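Local coordinates for protein pyruvate formate-lyase 2 (Archaeoglobus fulgidus, PDB 2F3O) that is of unknown function but belongs to the glycyl radical enzymes, related to pyruvate formate-lyase and glycerol dehydratase, and probably acts as a lyase, at residues A334-G339 / N420-G425; E350-M355 / E379-R384; V358-R363 / A386-S391; P367-R372 / N394-F399; I373-P378 / S714-G719. All coordinates share one frame; numbering follows the deposited sequence.

Interaction 1: A334-G339 / N420-G425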
# COMPACT_ATOMS: atom_id res chain seq x y z
N ALA A 334 -20.01 7.52 -30.50
CA ALA A 334 -21.32 7.65 -29.93
C ALA A 334 -21.57 8.99 -29.28
O ALA A 334 -20.65 9.71 -28.93
CB ALA A 334 -21.55 6.55 -28.94
N VAL A 335 -22.84 9.32 -29.10
CA VAL A 335 -23.19 10.56 -28.46
C VAL A 335 -24.30 10.20 -27.47
O VAL A 335 -25.15 9.37 -27.80
CB VAL A 335 -23.55 11.60 -29.56
CG1 VAL A 335 -25.05 11.78 -29.77
CG2 VAL A 335 -22.85 12.93 -29.30
N THR A 336 -24.27 10.73 -26.25
CA THR A 336 -25.30 10.43 -25.24
C THR A 336 -26.15 11.65 -24.88
O THR A 336 -25.62 12.65 -24.37
CB THR A 336 -24.70 9.86 -23.94
OG1 THR A 336 -23.78 8.81 -24.24
CG2 THR A 336 -25.78 9.33 -23.00
N ILE A 337 -27.45 11.58 -25.15
CA ILE A 337 -28.37 12.64 -24.77
C ILE A 337 -29.44 12.17 -23.77
O ILE A 337 -29.76 10.99 -23.70
CB ILE A 337 -29.06 13.30 -26.02
CG1 ILE A 337 -30.01 12.33 -26.73
CG2 ILE A 337 -28.02 13.83 -26.99
CD1 ILE A 337 -30.60 12.91 -27.99
N GLY A 338 -29.99 13.11 -23.01
CA GLY A 338 -31.07 12.80 -22.07
C GLY A 338 -30.59 12.19 -20.78
O GLY A 338 -29.39 12.13 -20.51
N GLY A 339 -31.51 11.74 -19.95
CA GLY A 339 -31.13 11.07 -18.71
C GLY A 339 -31.35 11.96 -17.51
O GLY A 339 -31.94 13.03 -17.63
N ASN A 420 -24.78 9.43 -13.27
CA ASN A 420 -24.21 10.25 -14.34
C ASN A 420 -23.50 9.40 -15.41
O ASN A 420 -22.40 9.72 -15.85
CB ASN A 420 -23.23 11.26 -13.71
CG ASN A 420 -22.77 12.33 -14.68
OD1 ASN A 420 -23.56 13.15 -15.16
ND2 ASN A 420 -21.45 12.36 -14.95
N TYR A 421 -24.11 8.29 -15.81
CA TYR A 421 -23.39 7.41 -16.69
C TYR A 421 -23.46 7.91 -18.11
O TYR A 421 -24.29 8.74 -18.45
CB TYR A 421 -23.86 5.97 -16.61
CG TYR A 421 -25.19 5.68 -17.27
CD1 TYR A 421 -25.27 5.15 -18.57
CD2 TYR A 421 -26.39 5.90 -16.60
CE1 TYR A 421 -26.49 4.87 -19.16
CE2 TYR A 421 -27.62 5.62 -17.18
CZ TYR A 421 -27.66 5.12 -18.44
OH TYR A 421 -28.90 4.85 -18.97
N THR A 422 -22.57 7.38 -18.94
CA THR A 422 -22.56 7.65 -20.35
C THR A 422 -22.60 6.33 -21.10
O THR A 422 -22.46 5.25 -20.54
CB THR A 422 -21.29 8.38 -20.76
OG1 THR A 422 -21.37 8.73 -22.16
CG2 THR A 422 -20.07 7.50 -20.50
N THR A 423 -22.80 6.43 -22.40
CA THR A 423 -22.73 5.28 -23.24
C THR A 423 -21.57 5.47 -24.22
O THR A 423 -21.08 6.58 -24.41
CB THR A 423 -24.07 5.09 -23.97
OG1 THR A 423 -24.25 6.17 -24.88
CG2 THR A 423 -25.26 5.11 -23.00
N ASP A 424 -21.10 4.38 -24.81
CA ASP A 424 -20.15 4.45 -25.92
C ASP A 424 -20.33 3.21 -26.82
O ASP A 424 -20.85 2.16 -26.37
CB ASP A 424 -18.70 4.52 -25.43
CG ASP A 424 -18.29 3.30 -24.59
OD1 ASP A 424 -18.61 3.28 -23.38
OD2 ASP A 424 -17.65 2.37 -25.14
N GLY A 425 -19.90 3.33 -28.07
CA GLY A 425 -20.02 2.24 -29.02
C GLY A 425 -21.43 1.93 -29.47
O GLY A 425 -22.15 2.82 -29.90
O HOH W 1 -21.19 8.95 -25.84

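Interaction 2: E350-M355 / E379-R384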
# COMPACT_ATOMS: atom_id res chain seq x y z
N GLU A 350 -33.03 22.06 -23.37
CA GLU A 350 -33.44 22.42 -24.72
C GLU A 350 -32.46 21.89 -25.76
O GLU A 350 -32.80 21.71 -26.94
CB GLU A 350 -33.56 23.94 -24.85
CG GLU A 350 -34.54 24.39 -25.95
CD GLU A 350 -34.11 25.69 -26.66
OE1 GLU A 350 -33.64 26.65 -25.98
OE2 GLU A 350 -34.25 25.74 -27.91
N LEU A 351 -31.24 21.61 -25.32
CA LEU A 351 -30.22 21.14 -26.22
C LEU A 351 -30.40 19.66 -26.49
O LEU A 351 -29.93 19.15 -27.50
CB LEU A 351 -28.86 21.43 -25.62
CG LEU A 351 -27.65 21.50 -26.54
CD1 LEU A 351 -27.92 22.36 -27.76
CD2 LEU A 351 -26.54 22.06 -25.73
N THR A 352 -31.09 18.97 -25.58
CA THR A 352 -31.42 17.55 -25.78
C THR A 352 -32.33 17.43 -26.99
O THR A 352 -32.07 16.62 -27.89
CB THR A 352 -32.15 16.94 -24.58
OG1 THR A 352 -31.42 17.23 -23.38
CG2 THR A 352 -32.30 15.46 -24.74
N TYR A 353 -33.38 18.25 -27.01
CA TYR A 353 -34.36 18.27 -28.09
C TYR A 353 -33.73 18.60 -29.44
O TYR A 353 -34.01 17.95 -30.45
CB TYR A 353 -35.45 19.31 -27.80
CG TYR A 353 -36.42 18.90 -26.72
CD1 TYR A 353 -36.29 19.37 -25.42
CD2 TYR A 353 -37.49 18.06 -27.01
CE1 TYR A 353 -37.19 19.01 -24.43
CE2 TYR A 353 -38.40 17.69 -26.03
CZ TYR A 353 -38.25 18.16 -24.74
OH TYR A 353 -39.15 17.79 -23.76
N LEU A 354 -32.87 19.62 -29.42
CA LEU A 354 -32.11 20.04 -30.59
C LEU A 354 -31.36 18.89 -31.19
O LEU A 354 -31.42 18.66 -32.39
CB LEU A 354 -31.11 21.12 -30.22
CG LEU A 354 -31.47 22.53 -30.64
CD1 LEU A 354 -30.19 23.35 -30.74
CD2 LEU A 354 -32.22 22.50 -31.96
N MET A 355 -30.67 18.15 -30.34
CA MET A 355 -29.86 17.05 -30.80
C MET A 355 -30.66 15.92 -31.42
O MET A 355 -30.18 15.25 -32.32
CB MET A 355 -28.93 16.59 -29.69
CG MET A 355 -27.77 17.52 -29.55
SD MET A 355 -26.97 17.33 -27.98
CE MET A 355 -25.71 18.59 -28.06
N GLU A 379 -42.96 14.09 -21.01
CA GLU A 379 -43.89 13.39 -21.88
C GLU A 379 -43.71 13.84 -23.33
O GLU A 379 -43.72 13.00 -24.24
CB GLU A 379 -45.33 13.61 -21.40
CG GLU A 379 -46.43 13.04 -22.29
CD GLU A 379 -46.25 11.56 -22.60
OE1 GLU A 379 -46.06 10.76 -21.65
OE2 GLU A 379 -46.32 11.21 -23.81
N SER A 380 -43.49 15.14 -23.53
CA SER A 380 -43.22 15.69 -24.86
C SER A 380 -42.01 15.05 -25.50
O SER A 380 -42.04 14.70 -26.68
CB SER A 380 -43.02 17.20 -24.79
OG SER A 380 -42.53 17.56 -23.51
N PHE A 381 -40.97 14.85 -24.71
CA PHE A 381 -39.75 14.27 -25.22
C PHE A 381 -39.95 12.82 -25.69
O PHE A 381 -39.42 12.43 -26.73
CB PHE A 381 -38.60 14.38 -24.21
CG PHE A 381 -37.29 13.89 -24.74
CD1 PHE A 381 -36.71 14.50 -25.85
CD2 PHE A 381 -36.65 12.80 -24.18
CE1 PHE A 381 -35.52 14.05 -26.37
CE2 PHE A 381 -35.46 12.34 -24.69
CZ PHE A 381 -34.89 12.96 -25.79
N LEU A 382 -40.75 12.06 -24.95
CA LEU A 382 -41.09 10.68 -25.34
C LEU A 382 -41.94 10.62 -26.62
O LEU A 382 -41.78 9.70 -27.43
CB LEU A 382 -41.82 9.95 -24.21
CG LEU A 382 -41.07 9.54 -22.95
CD1 LEU A 382 -41.88 8.50 -22.17
CD2 LEU A 382 -39.72 8.98 -23.33
N LYS A 383 -42.84 11.59 -26.77
CA LYS A 383 -43.66 11.74 -27.98
C LYS A 383 -42.77 12.00 -29.17
O LYS A 383 -42.87 11.33 -30.20
CB LYS A 383 -44.68 12.88 -27.84
CG LYS A 383 -45.99 12.51 -27.14
CD LYS A 383 -47.13 13.40 -27.63
CE LYS A 383 -48.47 12.97 -27.03
NZ LYS A 383 -48.44 13.00 -25.54
N ARG A 384 -41.86 12.96 -28.99
CA ARG A 384 -40.94 13.40 -30.01
C ARG A 384 -39.93 12.34 -30.41
O ARG A 384 -39.47 12.31 -31.54
CB ARG A 384 -40.22 14.65 -29.53
CG ARG A 384 -39.88 15.60 -30.65
CD ARG A 384 -39.98 17.05 -30.19
NE ARG A 384 -38.96 17.87 -30.85
CZ ARG A 384 -38.90 19.20 -30.77
NH1 ARG A 384 -39.80 19.88 -30.07
NH2 ARG A 384 -37.93 19.85 -31.41

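Interaction 3: V358-R363 / A386-S391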
# COMPACT_ATOMS: atom_id res chain seq x y z
N VAL A 358 -31.63 17.31 -35.13
CA VAL A 358 -30.54 17.18 -36.10
C VAL A 358 -30.32 15.71 -36.44
O VAL A 358 -30.08 15.37 -37.60
CB VAL A 358 -29.25 17.92 -35.65
CG1 VAL A 358 -29.04 17.78 -34.22
CG2 VAL A 358 -28.02 17.41 -36.35
N THR A 359 -30.48 14.83 -35.46
CA THR A 359 -30.40 13.40 -35.72
C THR A 359 -31.49 12.95 -36.68
O THR A 359 -31.22 12.20 -37.62
CB THR A 359 -30.48 12.58 -34.41
OG1 THR A 359 -29.37 12.91 -33.57
CG2 THR A 359 -30.47 11.09 -34.71
N ASP A 360 -32.71 13.44 -36.45
CA ASP A 360 -33.88 13.05 -37.24
C ASP A 360 -33.76 13.51 -38.69
O ASP A 360 -34.13 12.78 -39.63
CB ASP A 360 -35.17 13.63 -36.62
CG ASP A 360 -36.44 12.88 -37.06
OD1 ASP A 360 -36.33 11.84 -37.78
OD2 ASP A 360 -37.56 13.32 -36.67
N ARG A 361 -33.24 14.72 -38.86
CA ARG A 361 -33.09 15.32 -40.18
C ARG A 361 -32.02 14.59 -40.98
O ARG A 361 -32.23 14.27 -42.15
CB ARG A 361 -32.73 16.81 -40.04
CG ARG A 361 -32.03 17.43 -41.27
CD ARG A 361 -32.98 17.69 -42.45
NE ARG A 361 -32.37 18.51 -43.50
CZ ARG A 361 -32.22 19.83 -43.45
NH1 ARG A 361 -32.64 20.52 -42.38
NH2 ARG A 361 -31.65 20.48 -44.47
N LEU A 362 -30.90 14.29 -40.35
CA LEU A 362 -29.73 13.82 -41.06
C LEU A 362 -29.84 12.39 -41.52
O LEU A 362 -29.45 12.09 -42.64
CB LEU A 362 -28.46 13.99 -40.22
CG LEU A 362 -27.53 15.14 -40.61
CD1 LEU A 362 -28.23 16.20 -41.41
CD2 LEU A 362 -26.85 15.77 -39.40
N ARG A 363 -30.36 11.52 -40.66
CA ARG A 363 -30.48 10.08 -40.94
C ARG A 363 -29.26 9.42 -41.57
O ARG A 363 -29.42 8.58 -42.45
CB ARG A 363 -31.70 9.78 -41.79
CG ARG A 363 -32.90 10.46 -41.25
CD ARG A 363 -34.16 9.80 -41.66
NE ARG A 363 -35.24 10.20 -40.75
CZ ARG A 363 -36.49 9.79 -40.88
NH1 ARG A 363 -36.82 8.97 -41.87
NH2 ARG A 363 -37.40 10.16 -39.99
N ALA A 386 -40.81 9.12 -30.20
CA ALA A 386 -41.67 8.15 -30.87
C ALA A 386 -41.98 8.56 -32.32
O ALA A 386 -42.08 7.70 -33.20
CB ALA A 386 -42.96 7.92 -30.07
N GLU A 387 -42.09 9.87 -32.56
CA GLU A 387 -42.33 10.41 -33.90
C GLU A 387 -41.16 10.15 -34.83
O GLU A 387 -41.37 9.80 -35.99
CB GLU A 387 -42.60 11.92 -33.85
CG GLU A 387 -43.96 12.27 -33.29
CD GLU A 387 -43.97 13.62 -32.61
OE1 GLU A 387 -43.19 14.50 -33.03
OE2 GLU A 387 -44.76 13.81 -31.66
N ALA A 388 -39.95 10.31 -34.32
CA ALA A 388 -38.76 10.13 -35.13
C ALA A 388 -38.62 8.66 -35.51
O ALA A 388 -38.40 8.34 -36.67
CB ALA A 388 -37.53 10.60 -34.40
N ILE A 389 -38.79 7.79 -34.52
CA ILE A 389 -38.63 6.36 -34.70
C ILE A 389 -39.67 5.79 -35.66
O ILE A 389 -39.30 5.13 -36.63
CB ILE A 389 -38.69 5.61 -33.36
CG1 ILE A 389 -37.45 5.94 -32.52
CG2 ILE A 389 -38.71 4.14 -33.58
CD1 ILE A 389 -37.40 5.23 -31.18
N SER A 390 -40.94 6.12 -35.43
CA SER A 390 -42.06 5.69 -36.29
C SER A 390 -41.97 6.15 -37.74
O SER A 390 -42.35 5.41 -38.65
CB SER A 390 -43.39 6.16 -35.72
OG SER A 390 -43.43 7.56 -35.63
N SER A 391 -41.45 7.36 -37.96
CA SER A 391 -41.18 7.85 -39.31
C SER A 391 -39.88 7.30 -39.89
O SER A 391 -39.29 7.90 -40.78
CB SER A 391 -41.19 9.38 -39.34
OG SER A 391 -40.13 9.91 -38.56

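Interaction 4: P367-R372 / N394-F399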
# COMPACT_ATOMS: atom_id res chain seq x y z
N PRO A 367 -23.60 9.77 -36.13
CA PRO A 367 -22.96 9.39 -34.89
C PRO A 367 -23.89 8.29 -34.37
O PRO A 367 -25.03 8.15 -34.84
CB PRO A 367 -23.04 10.66 -34.03
CG PRO A 367 -23.91 11.59 -34.77
CD PRO A 367 -24.58 10.82 -35.89
N ASN A 368 -23.45 7.47 -33.44
CA ASN A 368 -24.38 6.53 -32.88
C ASN A 368 -25.08 7.27 -31.79
O ASN A 368 -24.51 7.47 -30.74
CB ASN A 368 -23.67 5.32 -32.31
CG ASN A 368 -24.57 4.11 -32.27
OD1 ASN A 368 -25.78 4.24 -32.37
ND2 ASN A 368 -23.99 2.94 -32.13
N VAL A 369 -26.31 7.70 -32.04
CA VAL A 369 -26.99 8.49 -31.01
C VAL A 369 -27.78 7.68 -29.97
O VAL A 369 -28.65 6.86 -30.28
CB VAL A 369 -27.69 9.73 -31.58
CG1 VAL A 369 -27.62 9.70 -33.08
CG2 VAL A 369 -29.09 9.91 -31.02
N HIS A 370 -27.43 7.92 -28.71
CA HIS A 370 -27.92 7.14 -27.61
C HIS A 370 -28.73 7.99 -26.68
O HIS A 370 -28.25 8.99 -26.16
CB HIS A 370 -26.75 6.57 -26.85
CG HIS A 370 -25.96 5.57 -27.63
ND1 HIS A 370 -24.66 5.23 -27.30
CD2 HIS A 370 -26.27 4.83 -28.71
CE1 HIS A 370 -24.22 4.32 -28.14
NE2 HIS A 370 -25.18 4.06 -29.01
N VAL A 371 -29.98 7.60 -26.49
CA VAL A 371 -30.90 8.42 -25.71
C VAL A 371 -31.22 7.73 -24.40
O VAL A 371 -31.80 6.65 -24.39
CB VAL A 371 -32.21 8.71 -26.48
CG1 VAL A 371 -32.96 9.84 -25.82
CG2 VAL A 371 -31.93 9.06 -27.92
N ARG A 372 -30.82 8.36 -23.31
CA ARG A 372 -31.20 7.91 -21.98
C ARG A 372 -32.61 8.41 -21.63
O ARG A 372 -32.91 9.61 -21.71
CB ARG A 372 -30.20 8.43 -20.94
CG ARG A 372 -28.86 7.71 -20.86
CD ARG A 372 -27.96 8.32 -19.77
NE ARG A 372 -28.67 8.49 -18.50
CZ ARG A 372 -28.11 8.90 -17.37
NH1 ARG A 372 -26.81 9.17 -17.34
NH2 ARG A 372 -28.84 9.03 -16.27
N ASN A 394 -34.51 5.30 -37.85
CA ASN A 394 -33.67 4.12 -37.72
C ASN A 394 -32.23 4.40 -37.31
O ASN A 394 -31.30 3.78 -37.85
CB ASN A 394 -33.69 3.32 -39.03
CG ASN A 394 -35.03 2.65 -39.28
OD1 ASN A 394 -35.97 2.80 -38.49
ND2 ASN A 394 -35.13 1.90 -40.38
N ASN A 395 -32.05 5.33 -36.38
CA ASN A 395 -30.73 5.80 -35.99
C ASN A 395 -30.64 6.23 -34.52
O ASN A 395 -29.77 7.03 -34.14
CB ASN A 395 -30.22 6.89 -36.94
CG ASN A 395 -31.06 8.19 -36.90
OD1 ASN A 395 -30.66 9.19 -37.48
ND2 ASN A 395 -32.20 8.18 -36.23
N LEU A 396 -31.56 5.69 -33.72
CA LEU A 396 -31.65 5.99 -32.29
C LEU A 396 -31.47 4.71 -31.50
O LEU A 396 -31.78 3.63 -31.99
CB LEU A 396 -33.04 6.53 -31.96
CG LEU A 396 -33.22 8.01 -31.64
CD1 LEU A 396 -32.33 8.84 -32.50
CD2 LEU A 396 -34.67 8.43 -31.81
N ALA A 397 -30.97 4.83 -30.28
CA ALA A 397 -31.02 3.71 -29.35
C ALA A 397 -31.52 4.23 -28.03
O ALA A 397 -31.18 5.35 -27.64
CB ALA A 397 -29.69 3.08 -29.18
N LEU A 398 -32.33 3.43 -27.36
CA LEU A 398 -32.94 3.86 -26.11
C LEU A 398 -32.34 3.12 -24.93
O LEU A 398 -32.24 1.90 -24.93
CB LEU A 398 -34.45 3.65 -26.18
CG LEU A 398 -35.13 4.55 -27.21
CD1 LEU A 398 -36.58 4.20 -27.33
CD2 LEU A 398 -34.97 6.02 -26.83
N PHE A 399 -31.92 3.87 -23.92
CA PHE A 399 -31.27 3.31 -22.75
C PHE A 399 -32.08 3.64 -21.50
O PHE A 399 -32.39 4.80 -21.23
CB PHE A 399 -29.86 3.87 -22.62
CG PHE A 399 -28.89 3.37 -23.66
CD1 PHE A 399 -28.87 3.91 -24.93
CD2 PHE A 399 -28.00 2.36 -23.36
CE1 PHE A 399 -27.99 3.42 -25.87
CE2 PHE A 399 -27.12 1.89 -24.30
CZ PHE A 399 -27.11 2.42 -25.55

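Interaction 5: I373-P378 / S714-G719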
# COMPACT_ATOMS: atom_id res chain seq x y z
N ILE A 373 -33.48 7.47 -21.27
CA ILE A 373 -34.78 7.83 -20.75
C ILE A 373 -35.04 7.09 -19.46
O ILE A 373 -34.42 6.05 -19.18
CB ILE A 373 -35.91 7.51 -21.72
CG1 ILE A 373 -35.76 6.10 -22.26
CG2 ILE A 373 -35.92 8.47 -22.89
CD1 ILE A 373 -36.72 5.86 -23.37
N ASN A 374 -35.95 7.63 -18.67
CA ASN A 374 -36.30 7.06 -17.37
C ASN A 374 -37.74 7.39 -17.04
O ASN A 374 -38.44 7.99 -17.84
CB ASN A 374 -35.37 7.58 -16.27
CG ASN A 374 -35.22 9.10 -16.28
OD1 ASN A 374 -36.16 9.83 -15.98
ND2 ASN A 374 -34.04 9.57 -16.61
N LYS A 375 -38.16 7.03 -15.83
CA LYS A 375 -39.54 7.26 -15.44
C LYS A 375 -39.92 8.73 -15.22
O LYS A 375 -41.09 9.05 -15.01
CB LYS A 375 -39.91 6.39 -14.23
CG LYS A 375 -40.05 4.92 -14.62
CD LYS A 375 -40.86 4.12 -13.61
CE LYS A 375 -40.94 2.65 -14.04
NZ LYS A 375 -41.23 1.71 -12.91
N GLY A 376 -38.94 9.63 -15.29
CA GLY A 376 -39.22 11.03 -15.08
C GLY A 376 -38.94 11.88 -16.30
O GLY A 376 -38.87 13.11 -16.19
N SER A 377 -38.77 11.24 -17.46
CA SER A 377 -38.52 11.96 -18.71
C SER A 377 -39.78 12.74 -19.12
O SER A 377 -40.88 12.24 -18.90
CB SER A 377 -38.12 10.98 -19.81
OG SER A 377 -36.95 10.26 -19.47
N PRO A 378 -39.63 13.95 -19.70
CA PRO A 378 -40.84 14.71 -20.04
C PRO A 378 -41.63 14.02 -21.13
O PRO A 378 -41.05 13.42 -22.04
CB PRO A 378 -40.30 16.06 -20.56
CG PRO A 378 -38.89 16.12 -20.11
CD PRO A 378 -38.42 14.68 -20.09
N SER A 714 -43.62 0.51 -22.50
CA SER A 714 -43.72 -0.88 -22.10
C SER A 714 -42.35 -1.44 -21.72
O SER A 714 -42.23 -2.11 -20.70
CB SER A 714 -44.34 -1.73 -23.20
OG SER A 714 -44.69 -3.00 -22.70
N SER A 715 -41.33 -1.15 -22.52
CA SER A 715 -39.97 -1.60 -22.23
C SER A 715 -39.36 -0.93 -21.00
O SER A 715 -38.45 -1.46 -20.36
CB SER A 715 -39.06 -1.33 -23.43
OG SER A 715 -39.61 -1.85 -24.62
N MET A 716 -39.87 0.25 -20.67
CA MET A 716 -39.46 0.95 -19.48
C MET A 716 -40.11 0.31 -18.26
O MET A 716 -39.42 0.02 -17.27
CB MET A 716 -39.86 2.41 -19.57
CG MET A 716 -39.49 3.21 -18.37
SD MET A 716 -39.80 4.93 -18.70
CE MET A 716 -38.79 5.16 -20.15
N GLU A 717 -41.42 0.09 -18.35
CA GLU A 717 -42.19 -0.49 -17.25
C GLU A 717 -41.76 -1.92 -16.91
O GLU A 717 -41.69 -2.29 -15.75
CB GLU A 717 -43.68 -0.45 -17.58
CG GLU A 717 -44.59 -0.61 -16.37
CD GLU A 717 -44.33 0.44 -15.27
OE1 GLU A 717 -44.21 0.05 -14.08
OE2 GLU A 717 -44.26 1.66 -15.60
N LEU A 718 -41.43 -2.70 -17.94
CA LEU A 718 -41.01 -4.09 -17.75
C LEU A 718 -39.53 -4.23 -17.44
O LEU A 718 -39.05 -5.34 -17.20
CB LEU A 718 -41.33 -4.94 -18.99
CG LEU A 718 -42.81 -5.18 -19.31
CD1 LEU A 718 -42.98 -5.59 -20.78
CD2 LEU A 718 -43.44 -6.19 -18.33
N GLY A 719 -38.81 -3.11 -17.47
CA GLY A 719 -37.41 -3.07 -17.05
C GLY A 719 -36.43 -3.74 -17.98
O GLY A 719 -35.78 -4.72 -17.63
O HOH W 2 -39.57 -0.44 -13.72

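Interaction 1: A334-G339 / N420-G425
Thr-336 and Thr-423 meet hydroxyl to hydroxyl, OG1 of Thr-336 lying 2.8 Å from OG1 of Thr-423 in a hydrogen bond in which either could donate. The side chains cross obliquely. Thr-423 OG1 sits between its own backbone N and carbonyl carbon (chi1 66°), which sets it beside Thr-336 OG1, and also bonds His-370 ND1. Thr-422 brings a third hydroxyl: its OG1 lies 3.2 Å from Thr-336 OG1 and gives a hydrogen bond to the backbone O of Thr-423, 3.1 Å away. An alanine in place of Thr-422 would probably leave Thr-423 O without this hydroxyl donor and thin the polar cluster around Thr-336 OG1. A water joins the two segments, donating to Thr-423 O at 2.8 Å and weakly to Ala-334 O, and bonding Thr-336 OG1 as well. At the other end Ala-334 CB packs 3.7 Å from Gly-425 N. The strands run at 148°, roughly antiparallel, with axes 6.2 Å apart at closest, and side chains and water bridge them. Further out, Arg-372 NH1 holds Tyr-421 O, Asp-424 bonds Ser-439, and Val-335 and Ile-337 pair with strand 368-373. Gly-425 lies about 4 Å from a bound glycerol, consistent with the buried active-site pocket of glycyl radical enzymes, which in relatives lies inside the barrel.

Interaction 2: E350-M355 / E379-R384
Tyr-353 and Phe-381 join helices 350-362 and 379-390, the connecting helices of two successive beta-alpha-beta units, which run 8° from parallel with segment axes 11.3 Å apart. Large side chains therefore span the gap. The rings form a T-shaped pair: the edge of Phe-381 points at the face of Tyr-353, with centroids 5.3 Å apart and planes at 86°. Phe-381 CG stands anti to the backbone N (chi1 -175°), and the ring beyond it brings CD1 to 3.6 Å from Tyr-353 CE2. On from there, Phe-381 CZ meets the methyl CG2 of Thr-352 at 3.7 Å, the two side chains roughly perpendicular, while Thr-352 OG1 bonds Asp-279. The phenol end of Tyr-353 reaches the second helix itself: its OH lies 3.5 Å from Phe-381 CB and accepts a weak hydrogen bond from Ser-380 OG at 3.4 Å. Tyr-353 CD2 lies over one face of the Arg-384 guanidinium, offset toward its rim, yet the two planes are far from parallel and the charge is paired with Glu-357. Between these two segments, then, one weak hydroxyl bond accompanies ring and methyl packing and the guanidinium beside Tyr-353, so the pairing here rests on shape and ring contact more than on directed polar bonds.

Interaction 3: V358-R363 / A386-S391
Arg-363 NH1 donates to Ser-391 O at 2.9 Å, the main bond between the C-terminal ends of two neighbouring helices. Arg-363 NH2 adds weak bonds to the same carbonyl and to Ser-391 OG, each 3.1 Å. The guanidinium is held from its own segment too. NH2 forms a salt bridge with Asp-360 OD1 at 3.0 Å, nearly straight at 170° and on the syn side of the carboxylate, while NE donates to the backbone O of Asp-360 at 3.0 Å. This side-on grip, one nitrogen to the carboxylate OD1 and one to the main-chain O of Asp-360, fixes the rotation of the group. The chain runs extended from CG to NE, starting from a residue with positive phi just past the end of its helix. Ser-391 OG lies between its backbone N and carbonyl carbon (chi1 65°), close to the carbonyls of Glu-387 and Ala-388 in the last turn of its helix. A cation between two helix C-termini would probably be favoured by their carbonyl ends. Packing follows: the Asp-360 carboxylate leans on Ala-388, with OD2 3.5 Å from CB. Cys-393, in the loop beyond, touches Asp-360, Arg-363 and Ala-388. Helix 350-362 backs onto helix 297-310 through Val-358 and Leu-362, and helix 379-390 onto helix 704-717 through Ala-386 and Ile-389, so the contact lies between two flanking helices.

Interaction 4: P367-R372 / N394-F399
His-370 and Phe-399 lie on one face of the sheet, two residues out of register, with ring planes oblique at 57°. His-370 CG stands anti to its carbonyl carbon (chi1 -66°), which puts the root of the ring 3.4 Å from Phe-399 CE1, and Phe-399 CZ sits over the centre of the imidazole. Asn-368 O covers the opposite face, so the ring is sandwiched and its rotation limited, while His-370 ND1 bonds Thr-423 OG1. An alanine in place of His-370 would probably leave Thr-423 OG1 without this partner and open a gap between Phe-399 and Asn-368 O. On the other face of the sheet, Val-369 CG2 meets Leu-396 CD1 at 3.7 Å, and Val-371 CB meets Leu-398 CD2 at 3.9 Å. Arg-372, beside Phe-399, turns to Asp-401 for its salt bridge. The backbones pair in parallel: Val-371 N donates to Ala-397 O at 2.8 Å and 168°, and Phe-399 N donates to Val-371 O at 2.8 Å. Asn-368 also bonds the carbonyl of Gly-752, the predicted radical site. Strands 368-373 and 396-400, joined by helix 379-390, form a beta-alpha-beta crossover, consistent with the barrel that encloses the active site in glycyl radical enzymes.

Interaction 5: I373-P378 / S714-G719
Asn-374 to Ser-377 form a type I beta turn that faces Met-716 in the last turn of helix 704-717, a helix closed at Gly-719 by a Schellman motif. The thioether reaches across: Met-716 SD lies 3.5 Å from Asn-374 O, and chi3, at -57°, bends CE toward Ile-373, 3.8 Å from its CG1. Lys-375 and Met-716 lie alongside, running opposite ways, with Lys-375 CG 4.1 Å from Met-716 SD. The extended lysine carries its ammonium beyond the sulfur to Glu-717, where NZ and OE1 make a long salt bridge of 3.6 Å. A water accepts from Lys-375 NZ at 2.8 Å and weakly donates to Glu-717 O, so the charged end of the lysine has a second link to the helix end. Within the turn, Asn-374 OD1 accepts from Gly-376 N at 2.9 Å in an Asx turn, the N-H meeting a lone pair in the carbonyl plane. Ser-377 OG accepts from Asn-374 N at 2.9 Å and adds a second side-chain bond within the turn; Asn-374 ND2 is bonded to Asp-401. Ile-373 and the Met-716 methyl form the inner, apolar part, and the ion pair lies at the exposed rim. Ile-373 pairs through its backbone with Phe-399 and Asp-401 and packs on helix 379-390, while Met-716 and Ser-715 rest on Phe-400, so the turn between strand 368-373 and helix 379-390 abuts helix 704-717.

Overall arrangement
From the N terminus, strand 334-338, helix 350-362, strand 368-373, helix 379-390 and strand 396-400 alternate before strand 421-424 is reached. Interaction 1 closes this whole run, and interactions 2, 3 and 4 nest inside it. Those three cross one another: interactions 2 and 3 join successive turns of the same two helices, and interaction 4 pairs the strands beside them, touching interaction 2 through Phe-381 and Val-371 and interaction 3 through Thr-359. Interaction 4 meets interaction 1 at His-370 and Thr-423. Interaction 5 crosses all four, bringing helix 704-717, of the glycyl radical region, back to the end of strand 368-373.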